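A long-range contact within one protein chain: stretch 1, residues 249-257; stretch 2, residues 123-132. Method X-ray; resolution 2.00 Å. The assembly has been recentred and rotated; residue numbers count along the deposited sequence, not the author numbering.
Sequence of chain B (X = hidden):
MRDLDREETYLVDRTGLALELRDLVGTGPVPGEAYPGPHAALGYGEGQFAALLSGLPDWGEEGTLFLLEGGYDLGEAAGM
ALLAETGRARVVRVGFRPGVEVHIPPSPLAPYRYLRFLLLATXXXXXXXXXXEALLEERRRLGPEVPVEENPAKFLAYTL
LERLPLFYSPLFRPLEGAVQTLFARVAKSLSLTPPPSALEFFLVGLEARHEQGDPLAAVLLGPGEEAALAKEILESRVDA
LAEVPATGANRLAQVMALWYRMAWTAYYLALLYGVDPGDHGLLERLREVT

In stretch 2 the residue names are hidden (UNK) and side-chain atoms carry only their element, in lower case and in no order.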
# COMPACT_ATOMS: atom_id res chain seq x y z
N ALA B 249 4.34 -13.51 21.65
CA ALA B 249 5.67 -14.08 21.84
C ALA B 249 6.47 -14.27 20.56
O ALA B 249 7.60 -14.76 20.59
CB ALA B 249 5.55 -15.43 22.57
N ASN B 250 5.88 -13.92 19.42
CA ASN B 250 6.58 -14.03 18.14
C ASN B 250 5.96 -13.03 17.17
O ASN B 250 4.86 -12.53 17.39
CB ASN B 250 6.50 -15.47 17.60
CG ASN B 250 5.09 -15.91 17.25
OD1 ASN B 250 4.47 -15.37 16.34
ND2 ASN B 250 4.57 -16.89 17.99
N ARG B 251 6.68 -12.74 16.09
CA ARG B 251 6.23 -11.75 15.12
C ARG B 251 4.82 -11.94 14.56
O ARG B 251 4.07 -10.98 14.46
CB ARG B 251 7.24 -11.64 13.99
CG ARG B 251 8.62 -11.21 14.47
CD ARG B 251 8.63 -9.78 15.01
NE ARG B 251 9.95 -9.41 15.51
CZ ARG B 251 10.35 -9.53 16.77
NH1 ARG B 251 9.51 -10.01 17.69
NH2 ARG B 251 11.59 -9.21 17.12
N LEU B 252 4.47 -13.17 14.19
CA LEU B 252 3.15 -13.42 13.63
C LEU B 252 2.06 -13.12 14.67
O LEU B 252 1.04 -12.51 14.34
CB LEU B 252 3.06 -14.87 13.14
CG LEU B 252 1.89 -15.21 12.20
CD1 LEU B 252 2.20 -16.47 11.41
CD2 LEU B 252 0.63 -15.41 13.01
N ALA B 253 2.27 -13.54 15.91
CA ALA B 253 1.30 -13.29 16.97
C ALA B 253 1.17 -11.79 17.23
O ALA B 253 0.07 -11.27 17.38
CB ALA B 253 1.73 -14.01 18.25
N GLN B 254 2.31 -11.11 17.26
CA GLN B 254 2.33 -9.67 17.48
C GLN B 254 1.53 -8.93 16.40
O GLN B 254 0.77 -8.00 16.69
CB GLN B 254 3.77 -9.16 17.51
CG GLN B 254 4.56 -9.60 18.75
CD GLN B 254 5.95 -9.00 18.80
OE1 GLN B 254 6.79 -9.27 17.94
NE2 GLN B 254 6.20 -8.18 19.82
N VAL B 255 1.71 -9.34 15.15
CA VAL B 255 0.98 -8.70 14.05
C VAL B 255 -0.52 -8.85 14.25
O VAL B 255 -1.27 -7.88 14.18
CB VAL B 255 1.39 -9.31 12.68
CG1 VAL B 255 0.38 -8.89 11.60
CG2 VAL B 255 2.79 -8.83 12.30
N MSE B 256 -0.97 -10.07 14.51
CA MSE B 256 -2.39 -10.34 14.70
C MSE B 256 -2.94 -9.62 15.94
O MSE B 256 -4.09 -9.16 15.94
CB MSE B 256 -2.61 -11.85 14.79
CG MSE B 256 -3.68 -12.39 13.85
SE MSE B 256 -3.62 -11.71 12.02
CE MSE B 256 -1.88 -12.40 11.51
N ALA B 257 -2.13 -9.52 17.00
CA ALA B 257 -2.56 -8.82 18.21
C ALA B 257 -2.76 -7.35 17.90
O ALA B 257 -3.71 -6.73 18.37
CB ALA B 257 -1.52 -8.99 19.32
N UNK B 123 -0.08 -27.63 9.19
CA UNK B 123 0.61 -28.15 10.35
C UNK B 123 1.20 -27.15 11.33
O UNK B 123 2.16 -27.46 12.03
N UNK B 124 0.64 -25.95 11.38
CA UNK B 124 1.15 -24.95 12.30
C UNK B 124 0.20 -24.65 13.47
O UNK B 124 -0.09 -23.49 13.77
c UNK B 124 3.38 -22.45 10.48
c UNK B 124 2.69 -23.78 10.64
c UNK B 124 3.23 -20.44 9.06
n UNK B 124 2.91 -21.71 9.32
n UNK B 124 2.76 -19.85 7.98
n UNK B 124 4.00 -19.77 9.90
c UNK B 124 1.47 -23.66 11.55
N UNK B 125 -0.26 -25.71 14.13
CA UNK B 125 -1.18 -25.57 15.25
C UNK B 125 -0.58 -24.76 16.40
O UNK B 125 -1.28 -23.99 17.05
c UNK B 125 -1.33 -28.46 13.76
o UNK B 125 -1.82 -29.14 12.83
o UNK B 125 -0.10 -28.28 13.89
c UNK B 125 -2.29 -27.85 14.78
c UNK B 125 -1.59 -26.94 15.79
N UNK B 126 0.72 -24.93 16.65
CA UNK B 126 1.38 -24.22 17.73
C UNK B 126 1.47 -22.73 17.45
O UNK B 126 1.32 -21.92 18.36
c UNK B 126 2.74 -26.17 18.64
o UNK B 126 1.74 -25.42 20.68
o UNK B 126 0.91 -27.22 19.74
c UNK B 126 1.73 -26.27 19.77
c UNK B 126 2.77 -24.79 18.00
N UNK B 127 1.72 -22.36 16.20
CA UNK B 127 1.79 -20.96 15.84
C UNK B 127 0.41 -20.35 16.10
O UNK B 127 0.30 -19.26 16.66
c UNK B 127 2.15 -19.29 14.01
c UNK B 127 3.50 -21.38 14.06
c UNK B 127 2.14 -20.77 14.35
N UNK B 128 -0.63 -21.06 15.67
CA UNK B 128 -2.00 -20.60 15.87
C UNK B 128 -2.28 -20.41 17.36
O UNK B 128 -2.93 -19.45 17.76
c UNK B 128 -5.33 -22.47 15.02
c UNK B 128 -3.00 -21.60 15.28
c UNK B 128 -4.48 -21.33 15.57
c UNK B 128 -4.90 -19.99 14.95
N UNK B 129 -1.79 -21.33 18.18
CA UNK B 129 -2.01 -21.21 19.61
C UNK B 129 -1.42 -19.90 20.15
O UNK B 129 -2.03 -19.26 21.00
n UNK B 129 -3.26 -22.77 24.35
n UNK B 129 -4.31 -24.78 23.98
c UNK B 129 -1.13 -23.51 22.65
c UNK B 129 -1.51 -22.24 21.89
n UNK B 129 -2.29 -24.34 22.96
c UNK B 129 -3.29 -23.97 23.76
c UNK B 129 -1.41 -22.40 20.37
N UNK B 130 -0.24 -19.50 19.66
CA UNK B 130 0.38 -18.26 20.14
C UNK B 130 -0.46 -17.05 19.70
O UNK B 130 -0.53 -16.04 20.41
c UNK B 130 1.81 -18.13 19.61
o UNK B 130 1.85 -17.85 18.22
N UNK B 131 -1.08 -17.14 18.53
CA UNK B 131 -1.93 -16.06 18.03
C UNK B 131 -3.17 -15.94 18.92
O UNK B 131 -3.52 -14.86 19.39
c UNK B 131 -2.38 -16.33 16.58
c UNK B 131 -1.20 -16.14 15.64
c UNK B 131 -3.53 -15.39 16.20
N UNK B 132 -3.84 -17.07 19.14
CA UNK B 132 -5.04 -17.09 19.98
C UNK B 132 -4.72 -16.60 21.40
O UNK B 132 -5.50 -15.86 22.00
o UNK B 132 -6.38 -18.11 17.83
o UNK B 132 -6.65 -20.13 18.64
c UNK B 132 -5.60 -18.52 20.05
c UNK B 132 -6.26 -18.95 18.75
O HOH W 1 1.76 -15.31 21.84

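Position 123 has no side-chain atoms and nothing of stretch 1 near it; its phi of 68° is a value that by itself favours glycine, and the residue is Gly123. Position 124 carries three carbons, a nitrogen and then a carbon bearing two more nitrogens, the pattern of a guanidinium, and one of the terminal nitrogens approaches the end of Leu252. This is Arg124, the N-cap of the helix that follows. Its NH2 lies 4.1 Å from CD1 of Leu252, an oblique approach, while NH1 is hydrogen-bonded elsewhere in the structure.

Position 125 has three carbons, the third with two oxygens. A carboxylate on a chain of this length identifies Glu125, which is out of reach of stretch 1. The same atoms recur at position 126, again exposed and again without a partner across the contact: Glu126.

At position 127 one carbon carries two others, three in all, so the side chain is branched at CB and wholly apolar. One branch lies near the end of Leu252. The residue is Val127, and its CG1 is 3.8 Å from Leu252 CD1. Position 128 has four carbons, forked at the second, and its CA-to-CB bond points away from stretch 1; this is Leu128, buried but not part of the contact. Position 129 repeats the guanidinium pattern of three carbons, a nitrogen and a carbon with two nitrogens. It is Arg129, exposed and out of reach of the other helix.

Position 130 has a single carbon followed by one oxygen. That oxygen sits beside the amide group of Asn250, and the short unbranched side chain is that of Ser130. Asn250 ND2 donates to Ser130 OG at 2.9 Å, and OG in turn donates to the backbone O of Val127 at 2.6 Å, so the hydroxyl links the Asn250 amide to its own helix.

Position 131 again shows one carbon carrying two more. One branch lies against Leu252 and the other against Met256; three carbons forked at CB, with no oxygen, make this Val131. Its CG2 is 3.3 Å from Leu252 CD2, a tight apolar contact, and its CG1 is 3.8 Å from Met256 CG, the latter in a selenomethionine. Position 132 has two carbons, the second with two oxygens; it is Asp132, beyond reach of stretch 1.

The two helices run in broadly the same direction, 39° apart, with axes 8.5 Å apart at closest approach. The backbones come close at Ala253 and Val131, whose CA atoms are 4.4 Å apart; the Ala253 side chain is CB alone, and that CB lies 3.7 Å from Ser130 O. Around this point, Leu252 spans one helical turn by touching both Val127 and Val131. At the start of stretch 1, Asn250 serves two roles, since its OD1 caps the helix by accepting from Ala253 N at 2.9 Å while its ND2 reaches across to the serine. A water adds a second polar link, donating to Ser130 O at 2.8 Å and accepting from Ala249 N at 3.2 Å.

Stretch 2 (123-132) GREEVLRSVD
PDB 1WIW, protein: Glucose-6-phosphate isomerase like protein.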